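PDB 3L84: transketolase from Campylobacter jejuni, which belongs to the transketolase family of thiamine diphosphate-binding enzymes and is built as a dimer of multidomain subunits. Local coordinates for residues 162-167 against 175-180. Numbering follows the deposited sequence.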
loop_
_atom_site.group_PDB
_atom_site.type_symbol
_atom_site.label_atom_id
_atom_site.label_comp_id
_atom_site.label_asym_id
_atom_site.label_seq_id
_atom_site.Cartn_x
_atom_site.Cartn_y
_atom_site.Cartn_z
ATOM N N GLU A 162 -0.191 13.160 -3.339
ATOM C CA GLU A 162 -1.186 12.761 -4.343
ATOM C C GLU A 162 -2.446 13.538 -4.167
ATOM O O GLU A 162 -3.012 14.058 -5.134
ATOM C CB GLU A 162 -1.534 11.277 -4.146
ATOM C CG GLU A 162 -0.465 10.213 -4.518
ATOM C CD GLU A 162 -0.925 8.789 -4.288
ATOM O OE1 GLU A 162 -2.113 8.538 -4.022
ATOM O OE2 GLU A 162 -0.083 7.864 -4.354
ATOM N N ALA A 163 -2.958 13.598 -2.944
ATOM C CA ALA A 163 -4.229 14.283 -2.726
ATOM C C ALA A 163 -4.142 15.785 -2.958
ATOM O O ALA A 163 -5.043 16.399 -3.528
ATOM C CB ALA A 163 -4.731 14.008 -1.300
ATOM N N CYS A 164 -3.046 16.370 -2.513
ATOM C CA CYS A 164 -2.874 17.806 -2.685
ATOM C C CYS A 164 -2.680 18.164 -4.171
ATOM O O CYS A 164 -3.071 19.248 -4.605
ATOM C CB CYS A 164 -1.738 18.305 -1.838
ATOM S SG CYS A 164 -2.152 18.281 -0.052
ATOM N N SER A 165 -2.124 17.250 -4.956
ATOM C CA SER A 165 -2.055 17.428 -6.391
ATOM C C SER A 165 -3.463 17.633 -6.939
ATOM O O SER A 165 -3.728 18.589 -7.667
ATOM C CB SER A 165 -1.398 16.207 -7.046
ATOM O OG SER A 165 -1.051 16.499 -8.410
ATOM N N LEU A 166 -4.388 16.744 -6.578
ATOM C CA LEU A 166 -5.761 16.881 -7.007
ATOM C C LEU A 166 -6.446 18.150 -6.450
ATOM O O LEU A 166 -7.283 18.760 -7.136
ATOM C CB LEU A 166 -6.575 15.633 -6.588
ATOM C CG LEU A 166 -6.401 14.404 -7.474
ATOM C CD1 LEU A 166 -6.939 13.178 -6.803
ATOM C CD2 LEU A 166 -7.136 14.625 -8.791
ATOM N N ALA A 167 -6.106 18.555 -5.220
ATOM C CA ALA A 167 -6.723 19.748 -4.655
ATOM C C ALA A 167 -6.385 20.969 -5.477
ATOM O O ALA A 167 -7.241 21.832 -5.668
ATOM C CB ALA A 167 -6.272 19.960 -3.201
ATOM N N PHE A 175 -10.805 24.468 0.942
ATOM C CA PHE A 175 -9.903 23.600 1.713
ATOM C C PHE A 175 -8.798 24.418 2.367
ATOM O O PHE A 175 -8.049 25.128 1.686
ATOM C CB PHE A 175 -9.284 22.571 0.759
ATOM C CG PHE A 175 -8.280 21.627 1.366
ATOM C CD1 PHE A 175 -8.515 21.027 2.590
ATOM C CD2 PHE A 175 -7.107 21.363 0.729
ATOM C CE1 PHE A 175 -7.594 20.126 3.134
ATOM C CE2 PHE A 175 -6.192 20.463 1.264
ATOM C CZ PHE A 175 -6.436 19.841 2.460
ATOM N N ILE A 176 -8.661 24.264 3.676
ATOM C CA ILE A 176 -7.670 24.949 4.488
ATOM C C ILE A 176 -6.908 23.906 5.294
ATOM O O ILE A 176 -7.467 23.247 6.147
ATOM C CB ILE A 176 -8.320 26.021 5.387
ATOM C CG1 ILE A 176 -9.041 27.071 4.557
ATOM C CG2 ILE A 176 -7.267 26.668 6.262
ATOM C CD1 ILE A 176 -9.890 28.074 5.349
ATOM N N LEU A 177 -5.638 23.738 4.968
ATOM C CA LEU A 177 -4.745 22.772 5.568
ATOM C C LEU A 177 -3.816 23.517 6.514
ATOM O O LEU A 177 -3.124 24.453 6.112
ATOM C CB LEU A 177 -3.949 22.067 4.472
ATOM C CG LEU A 177 -3.004 20.965 4.881
ATOM C CD1 LEU A 177 -3.706 19.849 5.607
ATOM C CD2 LEU A 177 -2.271 20.408 3.629
ATOM N N ILE A 178 -3.805 23.143 7.769
ATOM C CA ILE A 178 -2.988 23.765 8.791
ATOM C C ILE A 178 -1.918 22.753 9.183
ATOM O O ILE A 178 -2.223 21.688 9.741
ATOM C CB ILE A 178 -3.821 24.186 10.009
ATOM C CG1 ILE A 178 -4.929 25.102 9.564
ATOM C CG2 ILE A 178 -2.909 24.805 11.075
ATOM C CD1 ILE A 178 -5.988 25.383 10.635
ATOM N N TYR A 179 -0.670 23.076 8.864
ATOM C CA TYR A 179 0.504 22.222 9.117
ATOM C C TYR A 179 1.215 22.647 10.391
ATOM O O TYR A 179 1.693 23.782 10.507
ATOM C CB TYR A 179 1.409 22.255 7.890
ATOM C CG TYR A 179 2.835 21.767 8.035
ATOM C CD1 TYR A 179 3.161 20.648 8.777
ATOM C CD2 TYR A 179 3.853 22.446 7.404
ATOM C CE1 TYR A 179 4.468 20.208 8.891
ATOM C CE2 TYR A 179 5.166 22.031 7.509
ATOM C CZ TYR A 179 5.470 20.920 8.253
ATOM O OH TYR A 179 6.795 20.500 8.336
ATOM N N ASP A 180 1.246 21.735 11.353
ATOM C CA ASP A 180 1.920 21.937 12.621
ATOM C C ASP A 180 3.399 21.680 12.420
ATOM O O ASP A 180 3.882 20.535 12.462
ATOM C CB ASP A 180 1.349 20.949 13.656
ATOM C CG ASP A 180 1.988 21.109 15.005
ATOM O OD1 ASP A 180 2.663 22.154 15.160
ATOM O OD2 ASP A 180 1.846 20.211 15.858
#
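With CG anti to the backbone N in both F175 (chi1 177°) and L177 (chi1 -177°), strand 175-181 sends two apolar side chains out to helix 158-169, where A167 and C164 receive them. The first pair joins CB of A167 to CD2 of F175 at 4.3 Å, the methyl approaching the ring obliquely. One helical turn earlier, SG of C164 lies opposite its own carbonyl carbon (chi1 -71°), facing the strand, 4.3 Å from CD2 of L177, one of the two leucine methyls. The backbones themselves stay well apart, 8.1 Å between the CA atoms of A167 and F175, so side chains alone bridge the gap.

This is a worked example of helix-on-sheet packing in an alpha/beta domain: alternate strand residues face the helix, while the strand lies between 146-151 and 234-239 in a parallel sheet. Helix 118-137 touches both F175 and A163, consistent with packing on the same sheet face. On the helix, S165 and E162 hydrogen-bond to E196 and G158 of the second subunit.

No hydrogen bond crosses between the two segments, and only 108 Å² is buried; cohesion therefore probably rests on dispersion and the exclusion of water, with little directional constraint.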